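Local coordinates for FYVE, RhoGEF and PH domain-containing protein 5 (Homo sapiens, PDB 3MPX) that activates the small GTPase CDC42 by guanine-nucleotide exchange and mediates VEGF-induced CDC42 activation, the present piece carrying its DH and first PH domains, at residues 39-44 against 80-85; 115-120 against 201-206; 128-133 against 164-169. All coordinates share one frame; numbering follows the deposited sequence.

Contact 1 (39-44 against 80-85); sequences EMLQHL and PAIHDL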
loop_
_atom_site.group_PDB
_atom_site.type_symbol
_atom_site.label_atom_id
_atom_site.label_comp_id
_atom_site.label_asym_id
_atom_site.label_seq_id
_atom_site.Cartn_x
_atom_site.Cartn_y
_atom_site.Cartn_z
ATOM N N GLU A 39 1.334 8.080 -15.011
ATOM C CA GLU A 39 0.716 9.411 -15.025
ATOM C C GLU A 39 1.089 10.123 -13.703
ATOM O O GLU A 39 1.432 11.306 -13.701
ATOM C CB GLU A 39 -0.818 9.245 -15.154
ATOM C CG GLU A 39 -1.661 10.500 -14.935
ATOM C CD GLU A 39 -1.937 11.391 -16.134
ATOM O OE1 GLU A 39 -2.651 12.405 -15.954
ATOM O OE2 GLU A 39 -1.448 11.085 -17.248
HETATM N N MSE A 40 1.048 9.381 -12.594
HETATM C CA MSE A 40 1.374 9.879 -11.276
HETATM C C MSE A 40 2.856 10.173 -11.159
HETATM O O MSE A 40 3.214 11.206 -10.597
HETATM C CB MSE A 40 0.910 8.877 -10.210
HETATM C CG MSE A 40 1.031 9.400 -8.788
HETATM SE SE MSE A 40 2.810 9.052 -8.063
HETATM C CE MSE A 40 2.518 7.240 -7.422
ATOM N N LEU A 41 3.720 9.285 -11.686
ATOM C CA LEU A 41 5.167 9.502 -11.604
ATOM C C LEU A 41 5.605 10.686 -12.441
ATOM O O LEU A 41 6.576 11.350 -12.080
ATOM C CB LEU A 41 5.997 8.262 -11.979
ATOM C CG LEU A 41 5.923 7.030 -11.080
ATOM C CD1 LEU A 41 6.690 5.922 -11.698
ATOM C CD2 LEU A 41 6.475 7.303 -9.699
ATOM N N GLN A 42 4.871 10.945 -13.546
ATOM C CA GLN A 42 5.048 12.030 -14.511
ATOM C C GLN A 42 4.936 13.360 -13.775
ATOM O O GLN A 42 5.930 14.078 -13.679
ATOM C CB GLN A 42 3.972 11.919 -15.614
ATOM C CG GLN A 42 4.151 12.835 -16.823
ATOM C CD GLN A 42 4.959 12.193 -17.925
ATOM O OE1 GLN A 42 5.847 12.826 -18.523
ATOM N NE2 GLN A 42 4.664 10.926 -18.239
ATOM N N HIS A 43 3.743 13.637 -13.200
ATOM C CA HIS A 43 3.364 14.856 -12.462
ATOM C C HIS A 43 4.157 15.045 -11.186
ATOM O O HIS A 43 4.323 16.179 -10.729
ATOM C CB HIS A 43 1.852 14.873 -12.187
ATOM C CG HIS A 43 1.060 14.955 -13.464
ATOM N ND1 HIS A 43 0.326 13.870 -13.936
ATOM C CD2 HIS A 43 1.012 15.950 -14.388
ATOM C CE1 HIS A 43 -0.180 14.255 -15.096
ATOM N NE2 HIS A 43 0.207 15.497 -15.414
ATOM N N LEU A 44 4.691 13.943 -10.637
ATOM C CA LEU A 44 5.565 13.991 -9.491
ATOM C C LEU A 44 6.891 14.612 -9.940
ATOM O O LEU A 44 7.408 15.502 -9.275
ATOM C CB LEU A 44 5.793 12.583 -8.953
ATOM C CG LEU A 44 6.494 12.495 -7.591
ATOM C CD1 LEU A 44 5.652 13.108 -6.475
ATOM C CD2 LEU A 44 6.806 11.085 -7.267
ATOM N N PRO A 80 13.274 10.452 -11.339
ATOM C CA PRO A 80 13.305 10.304 -12.819
ATOM C C PRO A 80 13.674 8.892 -13.311
ATOM O O PRO A 80 13.105 8.406 -14.297
ATOM C CB PRO A 80 14.356 11.322 -13.257
ATOM C CG PRO A 80 14.498 12.260 -12.144
ATOM C CD PRO A 80 14.233 11.491 -10.899
ATOM N N ALA A 81 14.599 8.222 -12.596
ATOM C CA ALA A 81 15.038 6.863 -12.889
ATOM C C ALA A 81 13.878 5.890 -12.745
ATOM O O ALA A 81 13.791 4.937 -13.523
ATOM C CB ALA A 81 16.162 6.460 -11.944
ATOM N N ILE A 82 13.005 6.115 -11.734
ATOM C CA ILE A 82 11.825 5.283 -11.483
ATOM C C ILE A 82 10.796 5.565 -12.559
ATOM O O ILE A 82 10.299 4.626 -13.161
ATOM C CB ILE A 82 11.268 5.425 -10.038
ATOM C CG1 ILE A 82 12.237 4.797 -9.018
ATOM C CG2 ILE A 82 9.858 4.808 -9.897
ATOM C CD1 ILE A 82 12.311 5.520 -7.631
ATOM N N HIS A 83 10.532 6.844 -12.850
ATOM C CA HIS A 83 9.601 7.247 -13.905
ATOM C C HIS A 83 9.914 6.538 -15.253
ATOM O O HIS A 83 9.009 5.976 -15.881
ATOM C CB HIS A 83 9.605 8.772 -14.068
ATOM C CG HIS A 83 8.699 9.266 -15.157
ATOM N ND1 HIS A 83 9.114 10.230 -16.051
ATOM C CD2 HIS A 83 7.433 8.896 -15.472
ATOM C CE1 HIS A 83 8.097 10.420 -16.878
ATOM N NE2 HIS A 83 7.064 9.639 -16.573
ATOM N N ASP A 84 11.207 6.523 -15.648
ATOM C CA ASP A 84 11.696 5.924 -16.874
ATOM C C ASP A 84 11.507 4.429 -16.856
ATOM O O ASP A 84 11.111 3.857 -17.886
ATOM C CB ASP A 84 13.173 6.295 -17.109
ATOM C CG ASP A 84 13.444 7.770 -17.422
ATOM O OD1 ASP A 84 12.493 8.482 -17.853
ATOM O OD2 ASP A 84 14.612 8.211 -17.261
ATOM N N LEU A 85 11.734 3.796 -15.677
ATOM C CA LEU A 85 11.584 2.353 -15.490
ATOM C C LEU A 85 10.158 1.929 -15.782
ATOM O O LEU A 85 9.951 0.995 -16.561
ATOM C CB LEU A 85 12.034 1.909 -14.076
ATOM C CG LEU A 85 11.424 0.626 -13.474
ATOM C CD1 LEU A 85 11.970 -0.635 -14.121
ATOM C CD2 LEU A 85 11.608 0.584 -11.974
#
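Leu41 points toward helix 66-98 and begins the dense part of the contact. Its CD1 packs against Ile82 CG2 at 3.8 Å, the two aliphatic chains meeting at about a right angle, while Leu41 CB lies 3.8 Å from His83 CD2. Leucine suits the place because different levels of its chain serve two neighbours: CB meets the imidazole, and the CD1 branch meets the isoleucine. A beta-branched Ile82 offers CG2 close to its own helix, where Leu41 can meet it without a long reach. Both of these aliphatic residues are buried, and Leu41 also rests on Val169 of helix 162-184, while Ile82 packs on His120 and His123 of helix 117-138. The segments belong to two long helices of the DH domain's elongated helical bundle; locally they run antiparallel, with the axes 9.4 Å apart and their N-to-C directions at 152°. His83, also buried, completes the dense part. Its CG is anti to the backbone N (chi1 179°), which lays one ring face against the Gln42 backbone: Gln42 CA sits 4.1 Å from the His83 ring centroid in a CH-pi contact, and Leu41 O is over the same face. The loose, solvent side begins at the exposed side chain of Gln42, which bends at chi2 and brings its amide nearly perpendicular to the imidazole. Gln42 NE2 comes 3.2 Å from His83 NE2, but the angle is too poor for a hydrogen bond, and Gln42 also touches Gln87, farther along helix 66-98.

Contact 2 (115-120 against 201-206); sequences QGFDHH and LSLISK
The backbones stay well separated where Phe117 faces Ile204, their CA atoms 7.5 Å apart, so it is side chains that span the gap between 115-120 and 201-206. Phe117 spans most of it. With CG anti to its carbonyl carbon (chi1 -78°), the benzyl group is directed at helix 192-214, and a large flat ring is well suited to touching two residues there at once. Leu203 crosses it at about a right angle: Leu203 CD2 approaches Phe117 CD2 to 3.7 Å and lies 4.1 Å from Phe117 CG, in an oblique approach to the ring. Leu203 owes this reach to a CG set anti to its backbone N, which carries the methyl forward although the side chain leaves the helix at a slant to the other segment. Ile204, the next residue, puts its CG1 over one face of the ring, with the nearest pair, Ile204 CG1 and Phe117 CE1, at a looser 4.4 Å. All three residues are buried and no hydrogen bond crosses between the segments. Phe110 packs on both Phe117 and Ile204, while Leu173 and Ile89 reach Phe117 from two further helices. Away from the contact, Ser205 turns its hydroxyl back on its own helix: Ser205 OG donates to Ser202 O at 2.9 Å, and the same carbonyl oxygen also accepts Lys206 N, from the same face of its plane. Such an aromatic, packed mainly among aliphatic residues of several helices with Phe110 beside it, forms part of the hydrophobic interior of the all-helical DH bundle.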
loop_
_atom_site.group_PDB
_atom_site.type_symbol
_atom_site.label_atom_id
_atom_site.label_comp_id
_atom_site.label_asym_id
_atom_site.label_seq_id
_atom_site.Cartn_x
_atom_site.Cartn_y
_atom_site.Cartn_z
ATOM N N GLN A 115 17.917 -4.365 -12.658
ATOM C CA GLN A 115 18.629 -3.090 -12.507
ATOM C C GLN A 115 17.640 -1.932 -12.283
ATOM O O GLN A 115 17.955 -0.983 -11.571
ATOM C CB GLN A 115 19.496 -2.829 -13.765
ATOM C CG GLN A 115 19.929 -1.365 -13.988
ATOM C CD GLN A 115 20.563 -1.106 -15.341
ATOM O OE1 GLN A 115 19.883 -0.814 -16.333
ATOM N NE2 GLN A 115 21.888 -1.178 -15.402
ATOM N N GLY A 116 16.470 -2.012 -12.910
ATOM C CA GLY A 116 15.440 -0.989 -12.788
ATOM C C GLY A 116 14.866 -0.854 -11.395
ATOM O O GLY A 116 14.816 0.252 -10.848
ATOM N N PHE A 117 14.440 -1.989 -10.814
ATOM C CA PHE A 117 13.877 -2.080 -9.476
ATOM C C PHE A 117 14.951 -1.808 -8.404
ATOM O O PHE A 117 14.627 -1.694 -7.223
ATOM C CB PHE A 117 13.191 -3.444 -9.267
ATOM C CG PHE A 117 11.822 -3.549 -9.908
ATOM C CD1 PHE A 117 10.698 -3.037 -9.277
ATOM C CD2 PHE A 117 11.655 -4.186 -11.132
ATOM C CE1 PHE A 117 9.436 -3.124 -9.878
ATOM C CE2 PHE A 117 10.392 -4.268 -11.733
ATOM C CZ PHE A 117 9.292 -3.738 -11.096
ATOM N N ASP A 118 16.223 -1.664 -8.814
ATOM C CA ASP A 118 17.300 -1.352 -7.874
ATOM C C ASP A 118 17.211 0.099 -7.459
ATOM O O ASP A 118 17.570 0.424 -6.330
ATOM C CB ASP A 118 18.672 -1.708 -8.448
ATOM C CG ASP A 118 19.001 -3.188 -8.361
ATOM O OD1 ASP A 118 18.659 -3.818 -7.323
ATOM O OD2 ASP A 118 19.634 -3.712 -9.307
ATOM N N HIS A 119 16.668 0.960 -8.350
ATOM C CA HIS A 119 16.388 2.372 -8.082
ATOM C C HIS A 119 15.333 2.478 -6.968
ATOM O O HIS A 119 15.477 3.315 -6.077
ATOM C CB HIS A 119 15.943 3.090 -9.362
ATOM C CG HIS A 119 17.061 3.295 -10.341
ATOM N ND1 HIS A 119 18.121 4.149 -10.062
ATOM C CD2 HIS A 119 17.258 2.743 -11.559
ATOM C CE1 HIS A 119 18.912 4.092 -11.113
ATOM N NE2 HIS A 119 18.432 3.270 -12.044
ATOM N N HIS A 120 14.312 1.578 -6.999
ATOM C CA HIS A 120 13.308 1.414 -5.945
ATOM C C HIS A 120 13.992 1.103 -4.596
ATOM O O HIS A 120 13.721 1.786 -3.614
ATOM C CB HIS A 120 12.280 0.314 -6.298
ATOM C CG HIS A 120 11.110 0.848 -7.067
ATOM N ND1 HIS A 120 10.189 1.723 -6.485
ATOM C CD2 HIS A 120 10.778 0.671 -8.363
ATOM C CE1 HIS A 120 9.317 2.010 -7.433
ATOM N NE2 HIS A 120 9.623 1.397 -8.575
ATOM N N LEU A 201 8.229 -12.441 -8.523
ATOM C CA LEU A 201 7.749 -12.266 -7.162
ATOM C C LEU A 201 8.876 -12.193 -6.168
ATOM O O LEU A 201 8.784 -11.434 -5.199
ATOM C CB LEU A 201 6.735 -13.344 -6.763
ATOM C CG LEU A 201 5.293 -12.977 -7.104
ATOM C CD1 LEU A 201 4.379 -14.195 -7.050
ATOM C CD2 LEU A 201 4.807 -11.851 -6.229
ATOM N N SER A 202 9.941 -12.959 -6.408
ATOM C CA SER A 202 11.084 -12.980 -5.508
ATOM C C SER A 202 11.961 -11.738 -5.748
ATOM O O SER A 202 12.508 -11.172 -4.785
ATOM C CB SER A 202 11.861 -14.286 -5.647
ATOM O OG SER A 202 12.635 -14.285 -6.829
ATOM N N LEU A 203 12.022 -11.287 -7.022
ATOM C CA LEU A 203 12.753 -10.100 -7.462
ATOM C C LEU A 203 12.167 -8.878 -6.747
ATOM O O LEU A 203 12.924 -8.066 -6.235
ATOM C CB LEU A 203 12.665 -9.965 -9.015
ATOM C CG LEU A 203 13.441 -8.825 -9.714
ATOM C CD1 LEU A 203 13.895 -9.227 -11.106
ATOM C CD2 LEU A 203 12.578 -7.572 -9.867
ATOM N N ILE A 204 10.833 -8.760 -6.695
ATOM C CA ILE A 204 10.139 -7.638 -6.049
ATOM C C ILE A 204 10.234 -7.770 -4.543
ATOM O O ILE A 204 10.329 -6.749 -3.863
ATOM C CB ILE A 204 8.663 -7.514 -6.542
ATOM C CG1 ILE A 204 8.608 -7.001 -7.993
ATOM C CG2 ILE A 204 7.797 -6.622 -5.630
ATOM C CD1 ILE A 204 7.377 -7.487 -8.740
ATOM N N SER A 205 10.208 -9.018 -4.013
ATOM C CA SER A 205 10.280 -9.241 -2.567
ATOM C C SER A 205 11.634 -8.837 -2.051
ATOM O O SER A 205 11.698 -8.336 -0.950
ATOM C CB SER A 205 9.939 -10.676 -2.185
ATOM O OG SER A 205 11.052 -11.547 -2.315
ATOM N N LYS A 206 12.705 -8.969 -2.878
ATOM C CA LYS A 206 14.069 -8.542 -2.554
ATOM C C LYS A 206 14.048 -7.019 -2.337
ATOM O O LYS A 206 14.654 -6.528 -1.378
ATOM C CB LYS A 206 15.039 -8.908 -3.689
ATOM C CG LYS A 206 15.937 -10.131 -3.421
ATOM C CD LYS A 206 15.754 -11.298 -4.429
ATOM C CE LYS A 206 16.135 -11.022 -5.887
ATOM N NZ LYS A 206 15.748 -12.132 -6.826
#

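Contact 3 (128-133 against 164-169); sequences DRYLGL and HRLLRV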
loop_
_atom_site.group_PDB
_atom_site.type_symbol
_atom_site.label_atom_id
_atom_site.label_comp_id
_atom_site.label_asym_id
_atom_site.label_seq_id
_atom_site.Cartn_x
_atom_site.Cartn_y
_atom_site.Cartn_z
ATOM N N ASP A 128 13.161 8.037 4.203
ATOM C CA ASP A 128 12.909 8.816 5.416
ATOM C C ASP A 128 13.908 9.983 5.607
ATOM O O ASP A 128 13.504 11.029 6.125
ATOM C CB ASP A 128 12.895 7.915 6.673
ATOM C CG ASP A 128 11.854 6.801 6.739
ATOM O OD1 ASP A 128 10.744 6.981 6.190
ATOM O OD2 ASP A 128 12.115 5.787 7.422
ATOM N N ARG A 129 15.190 9.804 5.183
ATOM C CA ARG A 129 16.275 10.789 5.334
ATOM C C ARG A 129 15.999 12.049 4.520
ATOM O O ARG A 129 15.962 13.136 5.098
ATOM C CB ARG A 129 17.652 10.169 4.958
ATOM C CG ARG A 129 18.892 10.993 5.355
ATOM N N TYR A 130 15.809 11.918 3.194
ATOM C CA TYR A 130 15.575 13.096 2.365
ATOM C C TYR A 130 14.172 13.694 2.567
ATOM O O TYR A 130 13.975 14.890 2.350
ATOM C CB TYR A 130 15.877 12.810 0.881
ATOM C CG TYR A 130 14.736 12.261 0.046
ATOM C CD1 TYR A 130 13.965 13.104 -0.752
ATOM C CD2 TYR A 130 14.513 10.887 -0.050
ATOM C CE1 TYR A 130 12.942 12.604 -1.557
ATOM C CE2 TYR A 130 13.497 10.373 -0.859
ATOM C CZ TYR A 130 12.717 11.238 -1.615
ATOM O OH TYR A 130 11.720 10.757 -2.420
ATOM N N LEU A 131 13.213 12.890 2.997
ATOM C CA LEU A 131 11.879 13.430 3.208
ATOM C C LEU A 131 11.736 14.138 4.541
ATOM O O LEU A 131 10.954 15.088 4.628
ATOM C CB LEU A 131 10.789 12.390 2.983
ATOM C CG LEU A 131 10.492 12.240 1.500
ATOM C CD1 LEU A 131 9.813 10.952 1.197
ATOM C CD2 LEU A 131 9.767 13.467 0.955
ATOM N N GLY A 132 12.522 13.730 5.538
ATOM C CA GLY A 132 12.548 14.380 6.845
ATOM C C GLY A 132 13.294 15.695 6.722
ATOM O O GLY A 132 12.850 16.735 7.226
ATOM N N LEU A 133 14.414 15.633 5.979
ATOM C CA LEU A 133 15.307 16.718 5.609
ATOM C C LEU A 133 14.533 17.786 4.823
ATOM O O LEU A 133 14.860 18.958 4.918
ATOM C CB LEU A 133 16.392 16.111 4.704
ATOM C CG LEU A 133 17.868 16.478 4.893
ATOM C CD1 LEU A 133 18.353 16.232 6.328
ATOM C CD2 LEU A 133 18.710 15.640 3.975
ATOM N N HIS A 164 3.801 11.719 2.608
ATOM C CA HIS A 164 2.650 10.855 2.435
ATOM C C HIS A 164 2.383 10.608 0.949
ATOM O O HIS A 164 2.048 9.488 0.551
ATOM C CB HIS A 164 1.399 11.417 3.127
ATOM C CG HIS A 164 0.319 10.397 3.193
ATOM N ND1 HIS A 164 -0.673 10.333 2.222
ATOM C CD2 HIS A 164 0.194 9.337 4.023
ATOM C CE1 HIS A 164 -1.402 9.274 2.531
ATOM N NE2 HIS A 164 -0.919 8.645 3.609
ATOM N N ARG A 165 2.529 11.657 0.145
ATOM C CA ARG A 165 2.334 11.608 -1.298
ATOM C C ARG A 165 3.460 10.791 -2.014
ATOM O O ARG A 165 3.300 10.452 -3.190
ATOM C CB ARG A 165 2.227 13.046 -1.852
ATOM C CG ARG A 165 1.122 13.188 -2.885
ATOM C CD ARG A 165 0.807 14.630 -3.227
ATOM N NE ARG A 165 -0.021 15.285 -2.209
ATOM C CZ ARG A 165 -0.687 16.423 -2.398
ATOM N NH1 ARG A 165 -0.641 17.041 -3.574
ATOM N NH2 ARG A 165 -1.413 16.943 -1.417
ATOM N N LEU A 166 4.578 10.470 -1.311
ATOM C CA LEU A 166 5.669 9.689 -1.898
ATOM C C LEU A 166 5.626 8.216 -1.496
ATOM O O LEU A 166 6.277 7.399 -2.155
ATOM C CB LEU A 166 7.046 10.300 -1.641
ATOM C CG LEU A 166 7.370 11.449 -2.592
ATOM C CD1 LEU A 166 7.946 12.586 -1.854
ATOM C CD2 LEU A 166 8.248 11.007 -3.746
ATOM N N LEU A 167 4.813 7.857 -0.469
ATOM C CA LEU A 167 4.577 6.463 -0.093
ATOM C C LEU A 167 3.930 5.793 -1.312
ATOM O O LEU A 167 4.161 4.605 -1.562
ATOM C CB LEU A 167 3.584 6.357 1.090
ATOM C CG LEU A 167 3.967 6.947 2.451
ATOM C CD1 LEU A 167 2.769 6.977 3.360
ATOM C CD2 LEU A 167 5.055 6.135 3.126
ATOM N N ARG A 168 3.119 6.580 -2.073
ATOM C CA ARG A 168 2.405 6.180 -3.284
ATOM C C ARG A 168 3.365 5.618 -4.358
ATOM O O ARG A 168 2.970 4.727 -5.107
ATOM C CB ARG A 168 1.555 7.347 -3.824
ATOM C CG ARG A 168 0.123 7.362 -3.304
ATOM C CD ARG A 168 -0.533 8.697 -3.545
ATOM N NE ARG A 168 -1.076 9.277 -2.311
ATOM C CZ ARG A 168 -1.637 10.483 -2.225
ATOM N NH1 ARG A 168 -1.735 11.257 -3.302
ATOM N NH2 ARG A 168 -2.101 10.925 -1.062
ATOM N N VAL A 169 4.630 6.087 -4.378
ATOM C CA VAL A 169 5.700 5.584 -5.245
ATOM C C VAL A 169 6.044 4.141 -4.818
ATOM O O VAL A 169 5.908 3.229 -5.625
ATOM C CB VAL A 169 6.933 6.538 -5.225
ATOM C CG1 VAL A 169 8.193 5.899 -5.821
ATOM C CG2 VAL A 169 6.610 7.857 -5.920
#
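Leu131 and Leu166 cross obliquely, the fork of Leu131 against one branch of Leu166, where helix 117-138 passes helix 162-184 within the DH domain's helical bundle. Each has its CG anti to the carbonyl carbon, and each points from its helix toward the other. Both methyls of Leu131 lie against the same atom: Leu131 CD2 is 3.5 Å and Leu131 CD1 3.9 Å from Leu166 CD1. The other branch, Leu166 CD2, turns to Tyr130, so a forked leucine suits the place by serving two partners at once. Leu166 also packs on Leu44 and Phe48 of helix 21-59 and on Leu79 of helix 66-98, which places it where four helices converge. Tyr130 joins from alongside. Its first torsion puts CG between the backbone N and the carbonyl carbon (chi1 88°), and the ring then runs beside Leu131, whose CG sits 3.9 Å above the plane of the Tyr130 ring, displaced toward its rim. A tyrosine fits this buried place because the ring is apolar enough to pack against leucine, while its one polar side-chain atom has a hydrogen-bonding partner in His123 NE2. That same oxygen, Tyr130 OH, lies 3.7 Å from Leu166 CD2.

How the contacts relate
From the N terminus, helix 21-59 is followed by helix 66-98, and contact 1 closes this helical hairpin. Segment 115-120, leading into helix 117-138, then supplies the first half of contact 2; that contact closes a longer loop, ending on helix 192-214. Inside that loop lies contact 3, which joins a later part of helix 117-138 to helix 162-184. Contact 1 precedes both in series, so none of the loops cross. Spatially they adjoin: Ala81 and Leu85 pack on His119 and His120 of contact 2, while Met40 and Leu44 reach Arg168 and Val169 of contact 3. Together they tie five helices into one DH domain.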